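Local coordinates for translocator protein BipD (PDB 3NFT) that is required for bacterial invasion of epithelial cells and for survival within host cells, and probably regulates type III secretion of the effectors BipB and BipC, at residues Arg93-Leu96 and Glu97-Thr101; Lys198-Ile202 and Ala203-Lys207; Ser159-Gln162 and Asp163-Ala167; Met173-Gly177 and Gly178-Ala182. All blocks are in the same frame, centred on the assembly; numbering follows the deposited sequence.

From the N terminus, contact 1 comes first, two successive turns near the end of helix 76-103 where that helix packs against helices 121-160 and 244-295. Contact 3 follows at the far end of helix 121-160, its centre about 50 Å from that of contact 1, and turns the chain into strand 165-168. After the hairpin, contact 4 leads strand 172-175 into helix 177-189; its backbone bonds to contact 3 through S166 O and K174 N, 2.8 Å apart. Contact 2, at the start of helix 202-209, lies back toward contact 1, with nearest atoms about 10 Å apart. All four run in series; none nests or crosses.

Contact 1. Residues Arg93-Leu96 and Glu97-Thr101; sequences RNLL and ERLET
R93 and E97, one helical turn apart, form a salt bridge in which NE of R93 gives OE2 of E97 a weak hydrogen bond of 3.3 Å, bent to 134° at the hydrogen. The guanidinium and carboxylate planes stand 87° apart, so the two groups do not meet flat. A water closes the gap: it accepts from NE of R93 and donates to OE2 of E97 at 2.7 Å, giving that oxygen a second donor. Beneath them run the regular i to i+4 bonds, with N of E97, R98, L99 and E100 bonded in turn to O of R93, N94, L95 and L96. At O of E97 two donors converge from opposite faces of the carbonyl plane, the backbone N of T101 and its OG1, the latter at 3.0 Å.

R98 bends at chi3 (-64°) and folds back along the helix, laying one face of its guanidinium over CA of L95 while NH2 comes 3.6 Å from CD1 of L95; NH2 finds its acceptor in O of A36. E100 reaches helix 121-160, its OE1 in a salt bridge with NZ of K134. On the buried side, CD1 of L99 touches CG of L95 at 4.2 Å; both leucines pack on helix 244-295, and L96 lies between that helix and helix 121-160. The pattern is that of an amphipathic helix, with i to i+4 pairing on its polar flank and leucines turned into a helical bundle.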
loop_
_atom_site.group_PDB
_atom_site.type_symbol
_atom_site.label_atom_id
_atom_site.label_comp_id
_atom_site.label_asym_id
_atom_site.label_seq_id
_atom_site.Cartn_x
_atom_site.Cartn_y
_atom_site.Cartn_z
ATOM N N ARG A 93 -17.500 -3.492 -3.123
ATOM C CA ARG A 93 -16.825 -4.281 -2.083
ATOM C C ARG A 93 -16.621 -5.724 -2.530
ATOM O O ARG A 93 -15.557 -6.314 -2.312
ATOM C CB ARG A 93 -17.623 -4.242 -0.774
ATOM C CG ARG A 93 -16.859 -4.883 0.394
ATOM C CD ARG A 93 -17.550 -4.715 1.749
ATOM N NE ARG A 93 -16.726 -5.275 2.840
ATOM C CZ ARG A 93 -15.952 -4.579 3.680
ATOM N NH1 ARG A 93 -15.856 -3.253 3.619
ATOM N NH2 ARG A 93 -15.271 -5.228 4.623
ATOM N N ASN A 94 -17.654 -6.295 -3.143
ATOM C CA ASN A 94 -17.582 -7.683 -3.624
ATOM C C ASN A 94 -16.450 -7.843 -4.639
ATOM O O ASN A 94 -15.699 -8.822 -4.587
ATOM C CB ASN A 94 -18.902 -8.117 -4.261
ATOM C CG ASN A 94 -20.014 -8.401 -3.250
ATOM O OD1 ASN A 94 -21.175 -8.543 -3.647
ATOM N ND2 ASN A 94 -19.681 -8.488 -1.968
ATOM N N LEU A 95 -16.318 -6.888 -5.555
ATOM C CA LEU A 95 -15.269 -6.967 -6.567
ATOM C C LEU A 95 -13.882 -6.858 -5.911
ATOM O O LEU A 95 -12.958 -7.569 -6.255
ATOM C CB LEU A 95 -15.471 -5.898 -7.644
ATOM C CG LEU A 95 -14.429 -5.802 -8.769
ATOM C CD1 LEU A 95 -14.122 -7.163 -9.398
ATOM C CD2 LEU A 95 -14.874 -4.808 -9.850
ATOM N N LEU A 96 -13.727 -5.937 -4.977
ATOM C CA LEU A 96 -12.455 -5.851 -4.242
ATOM C C LEU A 96 -12.126 -7.148 -3.503
ATOM O O LEU A 96 -10.986 -7.593 -3.500
ATOM C CB LEU A 96 -12.459 -4.655 -3.275
ATOM C CG LEU A 96 -12.412 -3.267 -3.914
ATOM C CD1 LEU A 96 -12.354 -2.160 -2.850
ATOM C CD2 LEU A 96 -11.259 -3.095 -4.864
ATOM N N GLU A 97 -13.128 -7.751 -2.890
ATOM C CA GLU A 97 -12.927 -9.020 -2.173
ATOM C C GLU A 97 -12.434 -10.115 -3.126
ATOM O O GLU A 97 -11.549 -10.904 -2.772
ATOM C CB GLU A 97 -14.214 -9.434 -1.450
ATOM C CG GLU A 97 -14.483 -8.569 -0.223
ATOM C CD GLU A 97 -15.824 -8.844 0.455
ATOM O OE1 GLU A 97 -16.614 -9.675 -0.048
ATOM O OE2 GLU A 97 -16.085 -8.224 1.510
ATOM N N ARG A 98 -12.986 -10.154 -4.343
ATOM C CA ARG A 98 -12.537 -11.136 -5.345
ATOM C C ARG A 98 -11.108 -10.883 -5.780
ATOM O O ARG A 98 -10.335 -11.822 -5.933
ATOM C CB ARG A 98 -13.466 -11.151 -6.564
ATOM C CG ARG A 98 -14.872 -11.563 -6.197
ATOM C CD ARG A 98 -15.701 -12.039 -7.380
ATOM N NE ARG A 98 -15.956 -11.016 -8.389
ATOM C CZ ARG A 98 -16.902 -10.069 -8.314
ATOM N NH1 ARG A 98 -17.703 -9.953 -7.254
ATOM N NH2 ARG A 98 -17.043 -9.214 -9.309
ATOM N N LEU A 99 -10.759 -9.613 -5.975
ATOM C CA LEU A 99 -9.387 -9.233 -6.341
ATOM C C LEU A 99 -8.397 -9.585 -5.237
ATOM O O LEU A 99 -7.299 -10.087 -5.507
ATOM C CB LEU A 99 -9.319 -7.746 -6.699
ATOM C CG LEU A 99 -10.055 -7.361 -7.990
ATOM C CD1 LEU A 99 -10.298 -5.849 -8.079
ATOM C CD2 LEU A 99 -9.267 -7.836 -9.228
ATOM N N GLU A 100 -8.797 -9.354 -3.991
ATOM C CA GLU A 100 -7.967 -9.670 -2.837
ATOM C C GLU A 100 -7.710 -11.177 -2.778
ATOM O O GLU A 100 -6.582 -11.631 -2.529
ATOM C CB GLU A 100 -8.643 -9.180 -1.563
ATOM C CG GLU A 100 -7.883 -9.520 -0.294
ATOM C CD GLU A 100 -8.504 -8.903 0.946
ATOM O OE1 GLU A 100 -9.499 -8.144 0.837
ATOM O OE2 GLU A 100 -7.999 -9.214 2.044
ATOM N N THR A 101 -8.754 -11.953 -3.017
ATOM C CA THR A 101 -8.622 -13.410 -3.054
ATOM C C THR A 101 -7.658 -13.854 -4.159
ATOM O O THR A 101 -6.829 -14.742 -3.932
ATOM C CB THR A 101 -9.994 -14.081 -3.201
ATOM O OG1 THR A 101 -10.809 -13.707 -2.082
ATOM C CG2 THR A 101 -9.863 -15.601 -3.243
HETATM O O HOH W 1 -18.075 -8.140 3.311
#

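Contact 2. Residues Lys198-Ile202 and Ala203-Lys207; sequences KGADI and ARWRK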
loop_
_atom_site.group_PDB
_atom_site.type_symbol
_atom_site.label_atom_id
_atom_site.label_comp_id
_atom_site.label_asym_id
_atom_site.label_seq_id
_atom_site.Cartn_x
_atom_site.Cartn_y
_atom_site.Cartn_z
ATOM N N LYS A 198 -13.740 3.569 11.295
ATOM C CA LYS A 198 -12.655 3.708 12.262
ATOM C C LYS A 198 -11.341 3.865 11.487
ATOM O O LYS A 198 -11.148 3.245 10.430
ATOM C CB LYS A 198 -12.593 2.504 13.212
ATOM C CG LYS A 198 -11.785 2.784 14.478
ATOM C CD LYS A 198 -11.841 1.630 15.473
ATOM C CE LYS A 198 -11.083 1.980 16.766
ATOM N NZ LYS A 198 -11.068 0.858 17.769
ATOM N N GLY A 199 -10.470 4.740 11.980
ATOM C CA GLY A 199 -9.211 5.055 11.298
ATOM C C GLY A 199 -9.295 6.184 10.282
ATOM O O GLY A 199 -8.281 6.556 9.688
ATOM N N ALA A 200 -10.488 6.754 10.085
ATOM C CA ALA A 200 -10.663 7.784 9.069
ATOM C C ALA A 200 -9.844 9.037 9.399
ATOM O O ALA A 200 -9.733 9.436 10.552
ATOM C CB ALA A 200 -12.139 8.118 8.892
ATOM N N ASP A 201 -9.259 9.643 8.372
ATOM C CA ASP A 201 -8.470 10.857 8.513
ATOM C C ASP A 201 -9.464 12.012 8.567
ATOM O O ASP A 201 -10.001 12.449 7.550
ATOM C CB ASP A 201 -7.508 10.972 7.323
ATOM C CG ASP A 201 -6.576 12.176 7.402
ATOM O OD1 ASP A 201 -6.900 13.189 8.052
ATOM O OD2 ASP A 201 -5.504 12.101 6.744
ATOM N N ILE A 202 -9.727 12.506 9.771
ATOM C CA ILE A 202 -10.799 13.483 9.967
ATOM C C ILE A 202 -10.539 14.799 9.247
ATOM O O ILE A 202 -11.448 15.390 8.665
ATOM C CB ILE A 202 -11.040 13.753 11.471
ATOM C CG1 ILE A 202 -11.474 12.473 12.177
ATOM C CG2 ILE A 202 -12.050 14.871 11.666
ATOM C CD1 ILE A 202 -12.633 11.765 11.570
ATOM N N ALA A 203 -9.293 15.266 9.294
ATOM C CA ALA A 203 -8.924 16.503 8.601
ATOM C C ALA A 203 -9.160 16.376 7.091
ATOM O O ALA A 203 -9.683 17.297 6.460
ATOM C CB ALA A 203 -7.466 16.850 8.893
ATOM N N ARG A 204 -8.780 15.234 6.517
ATOM C CA ARG A 204 -9.016 14.980 5.096
ATOM C C ARG A 204 -10.508 15.007 4.772
ATOM O O ARG A 204 -10.925 15.639 3.809
ATOM C CB ARG A 204 -8.410 13.636 4.671
ATOM C CG ARG A 204 -8.314 13.434 3.148
ATOM C CD ARG A 204 -9.562 12.800 2.547
ATOM N NE ARG A 204 -9.514 11.338 2.531
ATOM C CZ ARG A 204 -10.451 10.554 2.000
ATOM N NH1 ARG A 204 -11.538 11.084 1.436
ATOM N NH2 ARG A 204 -10.304 9.232 2.041
ATOM N N TRP A 205 -11.307 14.315 5.571
ATOM C CA TRP A 205 -12.751 14.273 5.339
ATOM C C TRP A 205 -13.420 15.637 5.542
ATOM O O TRP A 205 -14.332 15.991 4.795
ATOM C CB TRP A 205 -13.423 13.187 6.163
ATOM C CG TRP A 205 -13.200 11.816 5.580
ATOM C CD1 TRP A 205 -12.283 10.902 5.973
ATOM C CD2 TRP A 205 -13.858 11.259 4.442
ATOM N NE1 TRP A 205 -12.351 9.780 5.194
ATOM C CE2 TRP A 205 -13.321 9.976 4.245
ATOM C CE3 TRP A 205 -14.872 11.702 3.603
ATOM C CZ2 TRP A 205 -13.750 9.146 3.216
ATOM C CZ3 TRP A 205 -15.299 10.856 2.577
ATOM C CH2 TRP A 205 -14.735 9.613 2.401
ATOM N N ARG A 206 -12.959 16.430 6.510
ATOM C CA ARG A 206 -13.469 17.789 6.636
ATOM C C ARG A 206 -13.193 18.597 5.371
ATOM O O ARG A 206 -14.078 19.296 4.880
ATOM C CB ARG A 206 -12.841 18.520 7.844
ATOM C CG ARG A 206 -13.346 18.021 9.158
ATOM C CD ARG A 206 -12.778 18.860 10.328
ATOM N NE ARG A 206 -13.243 18.380 11.627
ATOM C CZ ARG A 206 -12.467 18.178 12.704
ATOM N NH1 ARG A 206 -11.154 18.374 12.652
ATOM N NH2 ARG A 206 -13.014 17.738 13.828
ATOM N N LYS A 207 -11.983 18.493 4.823
ATOM C CA LYS A 207 -11.665 19.212 3.577
ATOM C C LYS A 207 -12.498 18.699 2.412
ATOM O O LYS A 207 -13.012 19.494 1.624
ATOM C CB LYS A 207 -10.188 19.111 3.221
ATOM C CG LYS A 207 -9.268 19.895 4.133
ATOM C CD LYS A 207 -7.833 19.850 3.633
ATOM C CE LYS A 207 -6.865 20.553 4.583
ATOM N NZ LYS A 207 -5.446 20.378 4.122
HETATM O O HOH W 2 -9.434 8.405 5.639
HETATM O O HOH W 3 -7.076 14.169 10.971
#
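I202 sets its CG2 methyl over the centre of the R206 guanidinium, 3.5 Å from CZ, so that an aliphatic branch covers one flat face of a charged group. The extended chain of R206 carries that group back past the first turn of the helix, where NH2 is held by O of I215 and OD2 of D217. D201 approaches the helix differently. With CG trans to its own N (chi1 -177°), the carboxylate swings over the opening turn, and N of R204 meets OD1 at 3.2 Å from above the carboxylate plane, 64° out of it. This is an N-cap of helix 202-209: the side chain of D201 takes up one of the amides of the first turn, while a water donating to OD1 accepts from N of A203. W205 bonds through its backbone N to O of D201 and brings its indole alongside the same carbonyl, which lies at the ring edge, 3.2 Å from CD1. CB of A200 reaches the indole obliquely, 4.0 Å from CD1, and a second water accepts from both NE1 of W205 and N of D201.

Contact 3. Residues Ser159-Gln162 and Asp163-Ala167; sequences SKLQ and DYISA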
loop_
_atom_site.group_PDB
_atom_site.type_symbol
_atom_site.label_atom_id
_atom_site.label_comp_id
_atom_site.label_asym_id
_atom_site.label_seq_id
_atom_site.Cartn_x
_atom_site.Cartn_y
_atom_site.Cartn_z
ATOM N N SER A 159 -42.916 19.908 0.327
ATOM C CA SER A 159 -44.157 19.430 -0.275
ATOM C C SER A 159 -45.310 19.605 0.739
ATOM O O SER A 159 -46.336 20.191 0.425
ATOM C CB SER A 159 -44.013 17.976 -0.676
ATOM O OG SER A 159 -42.991 17.806 -1.636
ATOM N N LYS A 160 -45.125 19.089 1.952
ATOM C CA LYS A 160 -46.132 19.166 3.004
ATOM C C LYS A 160 -46.542 20.591 3.327
ATOM O O LYS A 160 -47.724 20.869 3.558
ATOM C CB LYS A 160 -45.617 18.495 4.277
ATOM C CG LYS A 160 -45.566 17.010 4.223
ATOM C CD LYS A 160 -45.052 16.423 5.534
ATOM C CE LYS A 160 -45.525 15.009 5.745
ATOM N NZ LYS A 160 -45.086 14.084 4.666
ATOM N N LEU A 161 -45.581 21.518 3.301
ATOM C CA LEU A 161 -45.865 22.889 3.725
ATOM C C LEU A 161 -46.813 23.606 2.800
ATOM O O LEU A 161 -47.457 24.558 3.176
ATOM C CB LEU A 161 -44.584 23.697 3.937
ATOM C CG LEU A 161 -43.716 24.081 2.733
ATOM C CD1 LEU A 161 -44.305 25.304 2.033
ATOM C CD2 LEU A 161 -42.256 24.376 3.178
ATOM N N GLN A 162 -46.936 23.096 1.566
ATOM C CA GLN A 162 -47.813 23.706 0.570
ATOM C C GLN A 162 -49.286 23.620 0.984
ATOM O O GLN A 162 -50.109 24.388 0.486
ATOM C CB GLN A 162 -47.569 23.062 -0.802
ATOM C CG GLN A 162 -46.170 23.324 -1.276
ATOM C CD GLN A 162 -45.922 22.795 -2.682
ATOM O OE1 GLN A 162 -46.826 22.787 -3.514
ATOM N NE2 GLN A 162 -44.706 22.336 -2.928
ATOM N N ASP A 163 -49.603 22.704 1.896
ATOM C CA ASP A 163 -50.971 22.606 2.395
ATOM C C ASP A 163 -51.346 23.847 3.193
ATOM O O ASP A 163 -52.531 24.095 3.460
ATOM C CB ASP A 163 -51.143 21.415 3.321
ATOM C CG ASP A 163 -51.207 20.081 2.612
ATOM O OD1 ASP A 163 -51.210 19.052 3.312
ATOM O OD2 ASP A 163 -51.296 20.041 1.384
ATOM N N TYR A 164 -50.329 24.593 3.618
ATOM C CA TYR A 164 -50.534 25.761 4.471
ATOM C C TYR A 164 -50.415 27.089 3.734
ATOM O O TYR A 164 -50.361 28.163 4.353
ATOM C CB TYR A 164 -49.583 25.674 5.665
ATOM C CG TYR A 164 -49.897 24.532 6.572
ATOM C CD1 TYR A 164 -49.012 23.479 6.728
ATOM C CD2 TYR A 164 -51.091 24.499 7.283
ATOM C CE1 TYR A 164 -49.311 22.399 7.567
ATOM C CE2 TYR A 164 -51.399 23.421 8.127
ATOM C CZ TYR A 164 -50.513 22.385 8.258
ATOM O OH TYR A 164 -50.804 21.330 9.109
ATOM N N ILE A 165 -50.380 27.036 2.398
ATOM C CA ILE A 165 -50.412 28.211 1.578
ATOM C C ILE A 165 -51.628 28.097 0.697
ATOM O O ILE A 165 -51.811 27.057 0.018
ATOM C CB ILE A 165 -49.139 28.307 0.709
ATOM C CG1 ILE A 165 -47.898 28.391 1.615
ATOM C CG2 ILE A 165 -49.245 29.443 -0.294
ATOM C CD1 ILE A 165 -46.594 28.190 0.897
ATOM N N SER A 166 -52.431 29.145 0.666
ATOM C CA SER A 166 -53.658 29.130 -0.126
ATOM C C SER A 166 -54.027 30.508 -0.650
ATOM O O SER A 166 -53.503 31.526 -0.193
ATOM C CB SER A 166 -54.781 28.553 0.718
ATOM O OG SER A 166 -55.075 29.375 1.840
ATOM N N ALA A 167 -54.937 30.542 -1.614
ATOM C CA ALA A 167 -55.490 31.781 -2.124
ATOM C C ALA A 167 -56.417 32.413 -1.097
ATOM O O ALA A 167 -57.268 31.732 -0.505
ATOM C CB ALA A 167 -56.289 31.505 -3.441
#
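Three successive i to i+3 backbone bonds run from N of D163, Y164 and I165 to O of K160, L161 and Q162; the last, from N of I165 to O of Q162, is the longest of the three at 3.3 Å. They form a 3-10 turn that winds down the end of helix 121-160 and hands the chain to strand 165-168, the edge of a three-stranded antiparallel sheet. In each bond the donor stands above the carbonyl plane, most markedly at O of Q162, where N of I165 is 71° out of it.

Q162 and D163 both bond to the R71-R72 loop: Q162 has an extended chain whose NE2 is taken up by O of R71 and also O of M158, and OD2 of D163 has a salt bridge with R72. Y164 places its CB 3.5 Å from O of L161, and its ring, inclined to that carbonyl, continues onto K179, I180 and L183 of helix 177-189. L161 holds CG between its backbone N and carbonyl carbon (chi1 69°), an uncommon setting for leucine in a helical turn. From there its branch runs side by side with I165, both pointing the same way among F254, Y247 and I180, and the two terminal methyls touch, CD1 of L161 lying 3.9 Å from CD1 of I165.

Contact 4. Residues Met173-Gly177 and Gly178-Ala182; sequences MKIDG and GKIKA
I175 and I180 meet at about a right angle across the start of helix 177-189, CG1 of I175 lying 3.9 Å from CD1 of I180. The two isoleucines reach this point by different torsions. In I175, CG1 is trans to the backbone N (chi1 -179°), which carries the ethyl arm toward the helix although CB itself does not point there. I180 places CG1 beside its own N, opposite the carbonyl carbon, and its extended arm passes over O of D176, with CG1 at 3.4 Å from that oxygen, before ending against I175.

D176 occupies the N-cap position of helix 177-189 and is the centre of an inverse gamma turn, where N of G177 bonds weakly to O of I175. Its carboxylate makes no capping bond: OD2 is held by N of G239, and it is OD2 of D238 that accepts from the N-H of K179. The main-chain O of D176 takes the backbone bonds of the first turn, both weak, from N of K179 and N of I180, each 3.3 Å long.

K179 bends at chi2 and chi4 and curls its amine back toward D176. NZ stays 4.9 Å from OD1 of D176, and a water spans the distance, donating to OD1 at 2.7 Å and accepting, weakly, from NZ. K181 runs out extended instead; its N bonds to O of G177 at 2.9 Å, and its CG rests 3.2 Å from the same oxygen.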
loop_
_atom_site.group_PDB
_atom_site.type_symbol
_atom_site.label_atom_id
_atom_site.label_comp_id
_atom_site.label_asym_id
_atom_site.label_seq_id
_atom_site.Cartn_x
_atom_site.Cartn_y
_atom_site.Cartn_z
ATOM N N MET A 173 -52.629 36.041 -0.692
ATOM C CA MET A 173 -52.220 34.694 -0.319
ATOM C C MET A 173 -52.304 34.595 1.198
ATOM O O MET A 173 -51.994 35.551 1.911
ATOM C CB MET A 173 -50.781 34.422 -0.736
ATOM C CG MET A 173 -50.519 34.549 -2.215
ATOM S SD MET A 173 -51.314 33.235 -3.158
ATOM C CE MET A 173 -50.187 31.874 -3.031
ATOM N N LYS A 174 -52.747 33.459 1.693
ATOM C CA LYS A 174 -52.731 33.169 3.113
ATOM C C LYS A 174 -51.652 32.146 3.370
ATOM O O LYS A 174 -51.560 31.115 2.680
ATOM C CB LYS A 174 -54.085 32.666 3.599
ATOM C CG LYS A 174 -54.142 32.282 5.062
ATOM C CD LYS A 174 -55.503 31.701 5.434
ATOM C CE LYS A 174 -55.561 31.223 6.875
ATOM N NZ LYS A 174 -56.954 30.813 7.269
ATOM N N ILE A 175 -50.832 32.400 4.389
ATOM C CA ILE A 175 -49.785 31.498 4.775
ATOM C C ILE A 175 -49.841 31.213 6.267
ATOM O O ILE A 175 -49.736 32.131 7.108
ATOM C CB ILE A 175 -48.372 32.009 4.312
ATOM C CG1 ILE A 175 -47.268 31.049 4.709
ATOM C CG2 ILE A 175 -48.097 33.408 4.779
ATOM C CD1 ILE A 175 -46.005 31.194 3.841
ATOM N N ASP A 176 -50.054 29.941 6.604
ATOM C CA ASP A 176 -50.059 29.527 7.995
ATOM C C ASP A 176 -48.637 29.197 8.379
ATOM O O ASP A 176 -48.220 28.042 8.446
ATOM C CB ASP A 176 -51.017 28.370 8.261
ATOM C CG ASP A 176 -52.442 28.816 8.504
ATOM O OD1 ASP A 176 -53.342 27.956 8.319
ATOM O OD2 ASP A 176 -52.691 29.995 8.918
ATOM N N GLY A 177 -47.878 30.264 8.641
ATOM C CA GLY A 177 -46.458 30.125 8.800
ATOM C C GLY A 177 -45.984 29.450 10.065
ATOM O O GLY A 177 -44.903 28.869 10.093
ATOM N N GLY A 178 -46.769 29.565 11.140
ATOM C CA GLY A 178 -46.435 28.819 12.362
ATOM C C GLY A 178 -46.454 27.311 12.179
ATOM O O GLY A 178 -45.564 26.607 12.649
ATOM N N LYS A 179 -47.446 26.824 11.442
ATOM C CA LYS A 179 -47.541 25.411 11.153
ATOM C C LYS A 179 -46.320 24.994 10.331
ATOM O O LYS A 179 -45.749 23.916 10.540
ATOM C CB LYS A 179 -48.818 25.103 10.380
ATOM C CG LYS A 179 -50.101 25.394 11.156
ATOM C CD LYS A 179 -50.183 24.574 12.402
ATOM C CE LYS A 179 -51.462 24.857 13.148
ATOM N NZ LYS A 179 -52.601 24.983 12.206
ATOM N N ILE A 180 -45.923 25.870 9.402
ATOM C CA ILE A 180 -44.775 25.568 8.542
ATOM C C ILE A 180 -43.476 25.556 9.352
ATOM O O ILE A 180 -42.638 24.686 9.172
ATOM C CB ILE A 180 -44.678 26.531 7.355
ATOM C CG1 ILE A 180 -45.942 26.423 6.495
ATOM C CG2 ILE A 180 -43.450 26.239 6.495
ATOM C CD1 ILE A 180 -46.056 27.403 5.363
ATOM N N LYS A 181 -43.346 26.477 10.316
ATOM C CA LYS A 181 -42.162 26.482 11.173
ATOM C C LYS A 181 -42.019 25.174 11.912
ATOM O O LYS A 181 -40.916 24.650 12.034
ATOM C CB LYS A 181 -42.256 27.616 12.185
ATOM C CG LYS A 181 -42.100 28.985 11.624
ATOM C CD LYS A 181 -42.425 30.052 12.681
ATOM C CE LYS A 181 -42.712 31.403 12.084
ATOM N NZ LYS A 181 -42.965 32.424 13.160
ATOM N N ALA A 182 -43.139 24.638 12.398
ATOM C CA ALA A 182 -43.128 23.389 13.134
ATOM C C ALA A 182 -42.679 22.214 12.244
ATOM O O ALA A 182 -41.933 21.320 12.688
ATOM C CB ALA A 182 -44.524 23.106 13.783
HETATM O O HOH W 4 -53.768 25.545 9.445
#